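Local coordinates for phosphate-binding protein (Homo sapiens, PDB 2V3Q) that binds inorganic phosphate in the cleft of a PstS-type, two-lobed binding-protein fold, and forms a hetero-oligomer with the human paraoxonase PON1, at residues 192-197 with 209-214; 136-141 with 186-191; 105-110 with 230-235; 85-90 with 271-276; 9-14 with 25-30. One frame throughout, in Å; residues are numbered along the deposited sequence.

Contact 1: residues 192-197 with 209-214; sequences DGVMAA and TYISPD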
# COMPACT_ATOMS: atom_id res chain seq x y z
N ASP A 192 6.51 -9.42 6.76
CA ASP A 192 6.71 -10.70 7.45
C ASP A 192 7.42 -10.49 8.82
O ASP A 192 7.04 -11.12 9.82
CB ASP A 192 7.48 -11.72 6.58
CG ASP A 192 8.81 -11.20 6.06
OD1 ASP A 192 9.28 -10.09 6.44
OD2 ASP A 192 9.46 -11.94 5.27
N GLY A 193 8.39 -9.60 8.87
CA GLY A 193 9.13 -9.35 10.16
C GLY A 193 8.20 -8.76 11.22
O GLY A 193 8.31 -9.07 12.42
N VAL A 194 7.33 -7.84 10.78
CA VAL A 194 6.32 -7.28 11.65
C VAL A 194 5.42 -8.40 12.21
O VAL A 194 5.16 -8.43 13.41
CB VAL A 194 5.53 -6.11 10.99
CG1 VAL A 194 4.16 -5.83 11.75
CG2 VAL A 194 6.39 -4.80 10.97
N MET A 195 4.89 -9.29 11.39
CA MET A 195 3.99 -10.29 11.93
C MET A 195 4.72 -11.26 12.82
O MET A 195 4.16 -11.78 13.79
CB MET A 195 3.31 -11.08 10.80
CG MET A 195 2.10 -10.40 10.27
SD MET A 195 0.89 -9.76 11.50
CE MET A 195 -0.02 -11.12 12.16
N ALA A 196 5.97 -11.58 12.48
CA ALA A 196 6.76 -12.48 13.33
C ALA A 196 6.95 -11.81 14.73
O ALA A 196 6.86 -12.50 15.76
CB ALA A 196 8.10 -12.82 12.69
N ALA A 197 7.20 -10.49 14.78
CA ALA A 197 7.29 -9.81 16.10
C ALA A 197 5.93 -9.87 16.79
O ALA A 197 5.85 -10.06 18.01
CB ALA A 197 7.67 -8.31 15.89
N THR A 209 0.04 -3.76 15.98
CA THR A 209 0.77 -3.15 14.84
C THR A 209 -0.20 -2.68 13.76
O THR A 209 -1.46 -2.74 13.93
CB THR A 209 1.85 -4.08 14.29
OG1 THR A 209 2.71 -3.37 13.39
CG2 THR A 209 1.16 -5.30 13.51
N TYR A 210 0.37 -2.23 12.63
CA TYR A 210 -0.41 -1.84 11.42
C TYR A 210 0.24 -2.62 10.30
O TYR A 210 1.48 -2.76 10.27
CB TYR A 210 -0.31 -0.29 11.20
CG TYR A 210 1.11 0.22 11.00
CD1 TYR A 210 1.65 0.36 9.68
CD2 TYR A 210 1.93 0.54 12.11
CE1 TYR A 210 2.95 0.83 9.50
CE2 TYR A 210 3.25 1.03 11.90
CZ TYR A 210 3.74 1.08 10.60
OH TYR A 210 5.03 1.46 10.44
N ILE A 211 -0.55 -3.19 9.39
CA ILE A 211 0.01 -4.11 8.40
C ILE A 211 -0.94 -4.37 7.24
O ILE A 211 -2.20 -4.23 7.37
CB ILE A 211 0.30 -5.50 9.08
CG1 ILE A 211 1.40 -6.25 8.29
CG2 ILE A 211 -0.99 -6.28 9.39
CD1 ILE A 211 2.05 -7.37 9.08
N SER A 212 -0.37 -4.77 6.12
CA SER A 212 -1.17 -5.41 5.05
C SER A 212 -2.24 -6.41 5.53
O SER A 212 -1.97 -7.29 6.33
CB SER A 212 -0.19 -6.15 4.09
OG SER A 212 -0.93 -6.84 3.09
N PRO A 213 -3.48 -6.27 5.03
CA PRO A 213 -4.48 -7.23 5.49
C PRO A 213 -4.18 -8.64 5.00
O PRO A 213 -4.64 -9.67 5.58
CB PRO A 213 -5.84 -6.62 4.97
CG PRO A 213 -5.39 -5.87 3.62
CD PRO A 213 -3.96 -5.32 3.97
N ASP A 214 -3.40 -8.77 3.93
CA ASP A 214 -2.97 -10.11 3.49
C ASP A 214 -1.99 -10.83 4.44
O ASP A 214 -1.70 -12.03 4.24
CB ASP A 214 -2.32 -10.00 2.11
CG ASP A 214 -2.49 -11.27 1.23
OD1 ASP A 214 -1.83 -11.27 0.17
OD2 ASP A 214 -3.22 -12.20 1.62
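Both side-chain torsions of I211 are extended (chi1 -156°, chi2 162°), and this reach carries its terminal methyl CD1 to the flank of helix 190-199, against V194 and M195. M195 meets it with a folded chain: CG stands beside its own backbone N, and the bend at chi2 (-47°) keeps the sulphur near the same methyl. I211 CD1 lies 3.3 Å from M195 CG, tighter than ordinary van der Waals contact, and 3.6 Å from M195 SD. The two side chains run at about a right angle, so the end of the isoleucine presses on the side of the methionine.

V194 fills the next place with one branch. Its CG1 is 3.7 Å from I211 CD1 and 3.5 Å from T209 CG2, and it also touches T209 OG1. That hydroxyl is satisfied elsewhere, by V138 O. With no hydrogen bond crossing the two segments, the join rests on van der Waals packing. Further along, S212 N-caps helix 213-216, its OG accepting weakly from D214 N at 3.2 Å and also bonding to L9 O.

Backbone bonds tie T209 to P96 and I211 to A94, consistent with one of the crossovers that link the lobes of such proteins. Around this, V194 also packs on V138 and R140 of strand 136-140, M195 touches F215, and I211 rests on A216 of helix 213-216.

Contact 2: residues 136-141 with 186-191; sequences QVVYRA and VAATGS. With PO4 (phosphate ion), chain D.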
# COMPACT_ATOMS: atom_id res chain seq x y z
N GLN A 136 2.22 -2.66 23.53
CA GLN A 136 3.59 -2.46 22.98
C GLN A 136 3.44 -2.37 21.45
O GLN A 136 2.93 -3.28 20.79
CB GLN A 136 4.50 -3.65 23.31
CG GLN A 136 5.96 -3.50 22.84
CD GLN A 136 6.89 -4.65 23.36
OE1 GLN A 136 6.60 -5.84 23.22
NE2 GLN A 136 8.01 -4.27 23.92
N VAL A 137 3.83 -1.24 20.91
CA VAL A 137 3.60 -0.99 19.48
C VAL A 137 4.75 -1.64 18.68
O VAL A 137 5.94 -1.37 18.96
CB VAL A 137 3.61 0.54 19.22
CG1 VAL A 137 3.68 0.83 17.65
CG2 VAL A 137 2.23 1.10 19.75
N VAL A 138 4.42 -2.40 17.64
CA VAL A 138 5.40 -2.83 16.68
C VAL A 138 5.30 -1.94 15.41
O VAL A 138 4.19 -1.68 14.91
CB VAL A 138 5.12 -4.32 16.26
CG1 VAL A 138 6.17 -4.79 15.21
CG2 VAL A 138 5.26 -5.21 17.51
N TYR A 139 6.45 -1.51 14.83
CA TYR A 139 6.34 -0.66 13.63
C TYR A 139 7.43 -1.00 12.64
O TYR A 139 8.32 -1.84 12.95
CB TYR A 139 6.46 0.84 14.04
CG TYR A 139 7.82 1.14 14.66
CD1 TYR A 139 8.90 1.65 13.85
CD2 TYR A 139 8.03 0.96 16.07
CE1 TYR A 139 10.18 1.92 14.44
CE2 TYR A 139 9.32 1.25 16.64
CZ TYR A 139 10.37 1.73 15.86
OH TYR A 139 11.61 2.02 16.50
N ARG A 140 7.29 -0.52 11.39
CA ARG A 140 8.31 -0.85 10.34
C ARG A 140 9.56 -0.02 10.53
O ARG A 140 9.47 1.19 10.57
CB ARG A 140 7.71 -0.59 8.96
CG ARG A 140 6.61 -1.73 8.61
CD ARG A 140 7.29 -3.06 8.19
NE ARG A 140 7.98 -2.92 6.91
CZ ARG A 140 7.36 -2.94 5.74
NH1 ARG A 140 6.01 -3.11 5.66
NH2 ARG A 140 8.10 -2.76 4.66
N ALA A 141 10.74 -0.66 10.57
CA ALA A 141 12.02 0.05 10.77
C ALA A 141 12.36 0.87 9.53
O ALA A 141 12.94 1.95 9.63
CB ALA A 141 13.16 -1.07 10.95
N VAL A 186 8.86 -1.65 19.27
CA VAL A 186 9.77 -2.61 18.66
C VAL A 186 9.72 -2.40 17.16
O VAL A 186 8.63 -2.32 16.57
CB VAL A 186 9.23 -4.06 18.99
CG1 VAL A 186 9.87 -5.11 18.12
CG2 VAL A 186 9.63 -4.41 20.46
N ALA A 187 10.88 -2.28 16.50
CA ALA A 187 10.90 -2.05 15.03
C ALA A 187 11.16 -3.43 14.37
O ALA A 187 11.88 -4.33 14.94
CB ALA A 187 12.12 -1.05 14.70
N ALA A 188 10.58 -3.66 13.20
CA ALA A 188 10.84 -4.89 12.46
C ALA A 188 10.85 -4.60 10.98
O ALA A 188 10.31 -3.57 10.55
CB ALA A 188 9.69 -5.97 12.77
N THR A 189 11.47 -5.50 10.19
CA THR A 189 11.70 -5.26 8.76
C THR A 189 10.75 -6.13 7.92
O THR A 189 10.68 -7.35 8.14
CB THR A 189 13.16 -5.66 8.41
OG1 THR A 189 14.03 -4.79 9.18
CG2 THR A 189 13.41 -5.40 6.89
N GLY A 190 10.08 -5.50 6.95
CA GLY A 190 9.10 -6.15 6.10
C GLY A 190 7.79 -6.50 6.81
O GLY A 190 7.71 -6.52 8.08
N SER A 191 6.76 -6.81 5.99
CA SER A 191 5.46 -7.19 6.52
C SER A 191 5.64 -8.53 7.27
O SER A 191 5.11 -8.70 8.37
CB SER A 191 4.40 -7.36 5.42
OG SER A 191 4.09 -6.14 4.76
P PO4 D . 5.80 -1.96 2.07
O1 PO4 D . 6.68 -3.20 2.27
O2 PO4 D . 5.24 -1.55 3.41
O3 PO4 D . 6.46 -0.73 1.45
O4 PO4 D . 4.57 -2.41 1.17
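A parallel sheet of three short strands contributes this contact: the central strand 136-140 pairs with the outer strand 186-188, V138 beside V186, Y139 beside A187 and R140 beside A188. The backbone rungs are V186 N to V137 O, Y139 N to V186 O, A188 N to Y139 O and, from just beyond the strand, A141 N to A188 O. On the face carrying Y139 and A187, the phenol ring turns flat over its neighbour: A187 CA stands 3.8 Å above the centre of the ring, and A187 CB comes 3.5 Å from Y139 CZ.

As in other members of the PstS family, the loops at the ends of such strands form a phosphate site, and here R140 leads from sheet to ligand. Bends at chi2 (-77°) and chi3 turn its chain over the turn at G190. One face of the guanidinium is covered by G190 CA, 3.4 Å above the plane, and by S191 N.

The phosphate lies at the edge of the group. R140 NH2 gives a nearly straight bond of 2.8 Å (165°) to phosphate O1, which lies in the guanidinium plane, whereas NH1 to phosphate O2, also 2.8 Å, is bent and weak. E142 OE2 probably helps to position the arginine, forming a salt bridge with NH2 while accepting from G190 N. T8, L9, S32, S144, G145 and T146 complete the shell around the anion.

Contact 3: residues 105-110 with 230-235; sequences VDLSVK and ARVGKG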
# COMPACT_ATOMS: atom_id res chain seq x y z
N VAL A 105 -12.28 -6.35 20.22
CA VAL A 105 -11.58 -5.08 20.31
C VAL A 105 -12.11 -4.20 19.14
O VAL A 105 -11.97 -4.53 17.92
CB VAL A 105 -10.02 -5.27 20.20
CG1 VAL A 105 -9.22 -3.94 20.00
CG2 VAL A 105 -9.47 -6.06 21.45
N ASP A 106 -12.66 -3.03 19.51
CA ASP A 106 -13.24 -2.12 18.53
C ASP A 106 -12.68 -0.70 18.82
O ASP A 106 -13.11 -0.05 19.75
CB ASP A 106 -14.79 -2.16 18.62
CG ASP A 106 -15.48 -1.36 17.46
OD1 ASP A 106 -16.74 -1.33 17.40
OD2 ASP A 106 -14.76 -0.70 16.68
N LEU A 107 -11.62 -0.31 18.09
CA LEU A 107 -10.96 0.99 18.32
C LEU A 107 -11.81 2.14 17.75
O LEU A 107 -12.20 2.10 16.59
CB LEU A 107 -9.57 1.01 17.59
CG LEU A 107 -8.59 -0.04 18.15
CD1 LEU A 107 -7.31 0.00 17.25
CD2 LEU A 107 -8.23 0.30 19.64
N SER A 108 -12.08 3.17 18.54
CA SER A 108 -12.57 4.45 17.96
C SER A 108 -11.28 5.01 17.29
O SER A 108 -10.12 4.59 17.56
CB SER A 108 -13.06 5.47 19.00
OG SER A 108 -11.98 5.73 19.91
N VAL A 109 -11.49 5.91 16.37
CA VAL A 109 -10.31 6.53 15.79
C VAL A 109 -9.50 7.30 16.81
O VAL A 109 -8.26 7.28 16.77
CB VAL A 109 -10.75 7.43 14.58
CG1 VAL A 109 -9.53 8.40 14.12
CG2 VAL A 109 -11.22 6.49 13.45
N LYS A 110 -10.19 7.99 17.75
CA LYS A 110 -9.44 8.62 18.90
C LYS A 110 -8.52 7.61 19.66
O LYS A 110 -7.39 7.89 19.99
CB LYS A 110 -10.44 9.31 19.87
CG LYS A 110 -9.80 9.94 21.14
CD LYS A 110 -8.70 11.00 20.73
CE LYS A 110 -8.36 11.82 21.96
NZ LYS A 110 -7.14 12.64 21.66
N ALA A 230 -8.19 -5.87 15.22
CA ALA A 230 -9.15 -4.84 15.69
C ALA A 230 -10.17 -4.38 14.67
O ALA A 230 -9.85 -4.17 13.49
CB ALA A 230 -8.40 -3.64 16.22
N ARG A 231 -11.43 -4.19 15.10
CA ARG A 231 -12.34 -3.36 14.30
C ARG A 231 -11.93 -1.93 14.57
O ARG A 231 -11.26 -1.65 15.57
CB ARG A 231 -13.78 -3.50 14.75
CG ARG A 231 -14.29 -4.92 14.55
CD ARG A 231 -15.67 -5.08 15.26
NE ARG A 231 -16.01 -6.49 15.10
CZ ARG A 231 -16.95 -7.10 15.80
NH1 ARG A 231 -17.67 -6.41 16.71
NH2 ARG A 231 -17.17 -8.41 15.58
N VAL A 232 -12.22 -1.07 13.61
CA VAL A 232 -11.86 0.39 13.76
C VAL A 232 -13.10 1.20 13.29
O VAL A 232 -13.75 0.84 12.25
CB VAL A 232 -10.61 0.78 12.96
CG1 VAL A 232 -10.32 2.31 13.22
CG2 VAL A 232 -9.36 -0.09 13.39
N GLY A 233 -13.47 2.24 14.04
CA GLY A 233 -14.60 3.10 13.61
C GLY A 233 -15.69 3.22 14.69
O GLY A 233 -16.69 3.90 14.49
N LYS A 234 -15.50 2.61 15.85
CA LYS A 234 -16.48 2.79 16.95
C LYS A 234 -16.72 4.28 17.27
O LYS A 234 -15.78 5.08 17.35
CB LYS A 234 -15.89 2.15 18.19
CG LYS A 234 -16.66 2.41 19.48
CD LYS A 234 -15.98 1.60 20.65
CE LYS A 234 -14.65 2.28 21.09
NZ LYS A 234 -13.75 1.35 21.91
N GLY A 235 -17.96 4.66 17.52
CA GLY A 235 -18.22 6.09 17.73
C GLY A 235 -19.72 6.29 17.90
O GLY A 235 -20.46 5.31 18.14
O HOH W 1 -17.79 -3.85 17.73
O HOH W 2 -14.09 6.45 15.57
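Backbone hydrogen bonds come first, joining V105-L107 to R231-G233 in parallel register. R231 N donates to V105 O, L107 N to R231 O, and G233 N to L107 O over 2.9 Å. K234 N adds a weak second bond, so L107 O accepts from two successive backbone N-H groups.

Among the charged groups, K234 reaches back to the other strand. Its chain kinks at chi3 (75°) and places NZ 2.7 Å from D106 O; NZ also forms a salt bridge with E111 and a hydrogen bond with T127. D106 and R231 do not touch through their charges: a water donates to D106 OD1 at 2.7 Å and accepts from R231 NH1 at 2.8 Å, while G244 N also holds OD1. A second water links V109 N to K234 O.

Among the apolar contacts, A230 CB lies 3.9 Å from L107 CD1, and V232 CG1 meets V109 CG2 at 4.3 Å.

Strand 106-107 forms one margin of a small mixed sheet, with strand 231-237 in the middle and strand 240-242 beyond, while V109 at the start of helix 109-117 packs on F153 and K157 of helix 145-157.

Contact 4: residues 85-90 with 271-276; sequences QVPSVA and DVWVPV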
# COMPACT_ATOMS: atom_id res chain seq x y z
N GLN A 85 3.16 5.28 -13.55
CA GLN A 85 2.77 4.90 -12.21
C GLN A 85 1.28 4.69 -12.15
O GLN A 85 0.54 5.62 -12.47
CB GLN A 85 3.17 6.04 -11.25
CG GLN A 85 2.84 5.69 -9.78
CD GLN A 85 3.06 6.88 -8.82
OE1 GLN A 85 2.64 8.08 -9.06
NE2 GLN A 85 3.73 6.58 -7.74
N VAL A 86 0.83 3.48 -11.83
CA VAL A 86 -0.60 3.22 -11.86
C VAL A 86 -1.01 2.43 -10.59
O VAL A 86 -0.22 1.67 -10.10
CB VAL A 86 -1.09 2.38 -13.18
CG1 VAL A 86 -1.08 3.25 -14.44
CG2 VAL A 86 -0.25 1.14 -13.44
N PRO A 87 -2.28 2.59 -10.14
CA PRO A 87 -2.79 1.78 -9.00
C PRO A 87 -2.84 0.31 -9.51
O PRO A 87 -3.15 0.07 -10.71
CB PRO A 87 -4.20 2.31 -8.77
CG PRO A 87 -4.61 2.86 -10.20
CD PRO A 87 -3.32 3.44 -10.76
N SER A 88 -2.50 -0.61 -8.59
CA SER A 88 -2.55 -2.05 -8.82
C SER A 88 -3.80 -2.59 -8.20
O SER A 88 -4.65 -3.12 -8.94
CB SER A 88 -1.29 -2.73 -8.24
OG SER A 88 -1.42 -4.14 -8.42
N VAL A 89 -3.98 -2.39 -6.88
CA VAL A 89 -5.20 -2.80 -6.17
C VAL A 89 -5.39 -1.81 -5.06
O VAL A 89 -4.47 -1.01 -4.78
CB VAL A 89 -5.14 -4.28 -5.56
CG1 VAL A 89 -4.81 -5.29 -6.61
CG2 VAL A 89 -4.03 -4.37 -4.38
N ALA A 90 -6.56 -1.88 -4.37
CA ALA A 90 -6.75 -1.03 -3.19
C ALA A 90 -6.72 -1.94 -1.99
O ALA A 90 -6.90 -3.14 -2.13
CB ALA A 90 -8.06 -0.25 -3.27
N ASP A 271 1.81 11.42 -11.39
CA ASP A 271 1.33 11.82 -10.07
C ASP A 271 -0.21 11.74 -9.90
O ASP A 271 -0.73 11.39 -8.81
CB ASP A 271 1.90 13.22 -9.76
CG ASP A 271 1.72 13.63 -8.27
OD1 ASP A 271 1.07 14.69 -8.05
OD2 ASP A 271 2.06 12.83 -7.34
N VAL A 272 -0.97 11.96 -10.98
CA VAL A 272 -2.43 12.02 -10.84
C VAL A 272 -3.06 10.64 -10.81
O VAL A 272 -4.26 10.49 -10.51
CB VAL A 272 -3.10 12.89 -11.92
CG1 VAL A 272 -2.52 14.33 -11.89
CG2 VAL A 272 -3.00 12.25 -13.33
N TRP A 273 -2.25 9.60 -11.11
CA TRP A 273 -2.83 8.25 -11.30
C TRP A 273 -2.97 7.53 -9.96
O TRP A 273 -3.63 6.51 -9.89
CB TRP A 273 -1.92 7.43 -12.24
CG TRP A 273 -2.23 7.72 -13.77
CD1 TRP A 273 -1.57 8.61 -14.64
CD2 TRP A 273 -3.27 7.10 -14.52
NE1 TRP A 273 -2.20 8.55 -15.90
CE2 TRP A 273 -3.21 7.61 -15.85
CE3 TRP A 273 -4.26 6.14 -14.21
CZ2 TRP A 273 -4.10 7.19 -16.85
CZ3 TRP A 273 -5.17 5.70 -15.26
CH2 TRP A 273 -5.07 6.25 -16.54
N VAL A 274 -2.32 8.04 -8.92
CA VAL A 274 -2.46 7.40 -7.61
C VAL A 274 -3.27 8.31 -6.69
O VAL A 274 -2.75 9.29 -6.16
CB VAL A 274 -1.09 7.02 -6.98
CG1 VAL A 274 -1.31 6.36 -5.56
CG2 VAL A 274 -0.29 6.04 -7.93
N PRO A 275 -4.51 7.94 -6.42
CA PRO A 275 -5.31 8.78 -5.51
C PRO A 275 -4.77 8.63 -4.09
O PRO A 275 -4.42 7.51 -3.70
CB PRO A 275 -6.70 8.10 -5.58
CG PRO A 275 -6.64 7.30 -6.92
CD PRO A 275 -5.27 6.78 -6.93
N VAL A 276 -4.77 9.71 -3.33
CA VAL A 276 -4.47 9.59 -1.90
C VAL A 276 -5.60 10.23 -1.12
O VAL A 276 -6.38 11.09 -1.67
CB VAL A 276 -3.12 10.20 -1.45
CG1 VAL A 276 -1.84 9.68 -2.27
CG2 VAL A 276 -3.14 11.78 -1.44
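Q85, V86 and P87 meet W273 and V274 over a short, buried patch that is dense in the middle and slack toward D271. The dense part is made by carbonyl oxygens against carbon. Q85 O sits 3.1 Å from W273 CB, and P87 CD also approaches W273 O, though less certainly, because the proline is modelled in two conformers. Although enclosed, that W273 oxygen has no hydrogen-bonding partner in the model. With chi1 at -84°, the indole leaves beside its own backbone N and comes alongside V86, whose CG1 is 4.3 Å from W273 CE3. V274 completes the patch: its CG2 methyl rests 3.7 Å from Q85 CG, the two side chains crossing at about a right angle.

Strand 83-92 is an outermost strand of the five-stranded mixed sheet, hydrogen-bonded to strand 296-304. Just past the contact it carries a classic beta bulge, S88 and V89 both facing T299. The loop 271-276 therefore packs at the margin of that sheet, without exchanging a hydrogen bond with the strand. Helix 344-354 covers the same region, with F354 meeting both V86 and the indole and W346 reaching P87, while W273 NE1 is hydrogen-bonded to R267 O.

The looser side lies at D271 and V272, both partly exposed. The side chain of D271 sets out away from the strand and lies about 4 Å from a bound 1,2-ethanediol, and V272 O bonds to a glycerol; both molecules probably come from the crystallisation liquor. K63 NZ bridges the two sides, bonding to D271 O and V274 O.

Contact 5: residues 9-14 with 25-30; sequences LPQKLY and APYIGV. With PO4 (phosphate ion), chain D.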
# COMPACT_ATOMS: atom_id res chain seq x y z
N LEU A 9 3.68 -5.18 1.09
CA LEU A 9 2.20 -5.27 1.39
C LEU A 9 1.49 -6.21 0.37
O LEU A 9 0.70 -7.06 0.78
CB LEU A 9 1.59 -3.84 1.40
CG LEU A 9 0.02 -3.79 1.50
CD1 LEU A 9 -0.37 -2.46 2.31
CD2 LEU A 9 -0.49 -3.75 0.02
N PRO A 10 1.80 -6.11 -0.95
CA PRO A 10 1.20 -7.03 -1.93
C PRO A 10 2.07 -8.20 -2.43
O PRO A 10 1.77 -8.81 -3.44
CB PRO A 10 0.98 -6.15 -3.10
CG PRO A 10 2.23 -5.25 -3.10
CD PRO A 10 2.55 -5.03 -1.62
N GLN A 11 3.15 -8.49 -1.72
CA GLN A 11 4.12 -9.50 -2.12
C GLN A 11 3.46 -10.88 -2.33
O GLN A 11 3.77 -11.62 -3.28
CB GLN A 11 5.17 -9.55 -1.01
CG GLN A 11 6.04 -10.79 -0.92
CD GLN A 11 6.95 -10.77 0.33
OE1 GLN A 11 6.55 -10.32 1.41
NE2 GLN A 11 8.16 -11.22 0.16
N LYS A 12 2.58 -11.27 -1.40
CA LYS A 12 1.89 -12.58 -1.58
C LYS A 12 1.02 -12.66 -2.80
O LYS A 12 0.90 -13.73 -3.44
CB LYS A 12 1.06 -12.91 -0.31
CG LYS A 12 1.92 -13.11 1.02
CD LYS A 12 0.82 -13.42 2.14
CE LYS A 12 1.39 -13.43 3.50
NZ LYS A 12 0.29 -13.97 4.34
N LEU A 13 0.41 -11.55 -3.15
CA LEU A 13 -0.39 -11.43 -4.41
C LEU A 13 0.55 -11.63 -5.56
O LEU A 13 0.27 -12.47 -6.42
CB LEU A 13 -1.02 -10.01 -4.50
CG LEU A 13 -1.69 -9.75 -5.91
CD1 LEU A 13 -2.78 -10.86 -6.15
CD2 LEU A 13 -2.33 -8.32 -5.87
N TYR A 14 1.66 -10.87 -5.65
CA TYR A 14 2.51 -11.00 -6.85
C TYR A 14 3.23 -12.38 -6.95
O TYR A 14 3.64 -12.75 -8.09
CB TYR A 14 3.57 -9.86 -7.00
CG TYR A 14 2.86 -8.49 -7.04
CD1 TYR A 14 1.64 -8.32 -7.75
CD2 TYR A 14 3.35 -7.42 -6.32
CE1 TYR A 14 0.94 -7.04 -7.78
CE2 TYR A 14 2.65 -6.13 -6.34
CZ TYR A 14 1.47 -5.97 -7.08
OH TYR A 14 0.79 -4.74 -7.07
N ALA A 25 10.25 -12.67 -13.73
CA ALA A 25 10.90 -13.38 -12.62
C ALA A 25 10.05 -13.25 -11.35
O ALA A 25 9.21 -12.32 -11.23
CB ALA A 25 12.35 -12.84 -12.38
N PRO A 26 10.24 -14.18 -10.37
CA PRO A 26 9.51 -14.05 -9.09
C PRO A 26 9.75 -12.69 -8.42
O PRO A 26 10.89 -12.18 -8.36
CB PRO A 26 10.11 -15.14 -8.22
CG PRO A 26 10.65 -16.18 -9.28
CD PRO A 26 11.13 -15.37 -10.40
N TYR A 27 8.68 -12.13 -7.84
CA TYR A 27 8.71 -10.77 -7.31
C TYR A 27 9.57 -10.79 -6.02
O TYR A 27 9.45 -11.76 -5.24
CB TYR A 27 7.27 -10.45 -6.91
CG TYR A 27 7.10 -9.10 -6.27
CD1 TYR A 27 7.01 -7.99 -7.05
CD2 TYR A 27 6.94 -8.97 -4.90
CE1 TYR A 27 6.80 -6.73 -6.49
CE2 TYR A 27 6.73 -7.68 -4.31
CZ TYR A 27 6.62 -6.61 -5.13
OH TYR A 27 6.38 -5.32 -4.60
N ILE A 28 10.38 -9.74 -5.76
CA ILE A 28 11.26 -9.77 -4.58
C ILE A 28 10.76 -8.70 -3.62
O ILE A 28 10.84 -7.51 -3.92
CB ILE A 28 12.69 -9.49 -5.04
CG1 ILE A 28 13.14 -10.61 -6.03
CG2 ILE A 28 13.56 -9.33 -3.74
CD1 ILE A 28 14.50 -10.38 -6.72
N GLY A 29 10.19 -9.11 -2.49
CA GLY A 29 9.62 -8.08 -1.56
C GLY A 29 10.72 -7.55 -0.65
O GLY A 29 11.40 -8.33 0.11
N VAL A 30 10.94 -6.24 -0.72
CA VAL A 30 12.02 -5.61 0.02
C VAL A 30 11.62 -4.24 0.62
O VAL A 30 12.45 -3.63 1.33
CB VAL A 30 13.30 -5.33 -0.87
CG1 VAL A 30 13.94 -6.69 -1.29
CG2 VAL A 30 12.95 -4.44 -2.07
P PO4 D . 5.80 -1.96 2.07
O1 PO4 D . 6.68 -3.20 2.27
O2 PO4 D . 5.24 -1.55 3.41
O3 PO4 D . 6.46 -0.73 1.45
O4 PO4 D . 4.57 -2.41 1.17
O HOH W 3 9.23 -11.72 -2.35
O HOH W 4 10.29 -10.59 1.74
O HOH W 5 6.28 -13.70 -8.49
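One water is gripped by three groups and ties Q11 to the backbone of Y27 and G29: it accepts from Q11 NE2 and from G29 N, each at 2.8 Å, and donates to Y27 O at 2.9 Å. A second water also accepts from Q11 NE2 and donates to G29 O at 3.0 Å. These links hold for the given one of the two glutamine conformers. A third water repeats the device toward the end of helix 11-14, between Y14 O and Y27 N.

Two tyrosines supply the dry half. The ring of Y27, set by CG anti to the backbone N (chi1 177°), offers a face to the edge of Y14 in a T-shaped pair, centroids 5.0 Å apart and planes at 61°. Y14 CD2 stands 3.5 Å above the Y27 plane, toward the rim, and Y14 CB makes a CH-pi contact over the same ring, 4.1 Å from its centroid. Neither hydroxyl depends on the other ring: Y14 OH bonds to S88 OG and Y27 OH to A7 O.

At the head of the helix, L9 N donates to phosphate O4 over 2.9 Å in a nearly straight bond. Strand 4-6, helix 11-14 and strand 28-29 make up a beta-alpha-beta unit, and the anion bound just ahead of the helix N-terminus is an arrangement familiar from phosphate-binding proteins of the PstS family.

How the contacts relate
Along the chain, contact 5 closes first, and the long loop between the two segments of contact 4 then encloses contact 3, which in turn spans contact 2 and, after it, contact 1. Contacts 1 and 2 share helix 190-199, their centres about 8 Å apart. Contacts 4 and 5 reach the same five-stranded sheet, their centres about 18 Å apart, and meet where S88 bonds to Y14. Contact 3 stands at the far end, about 30 Å from contact 5, centre to centre. Separately, 209-214 bonds to 9-14 through S212 and D214. Contacts 2 and 5 both touch the phosphate, so the anion is held between parts well separated in sequence, as expected for a two-lobed binding protein.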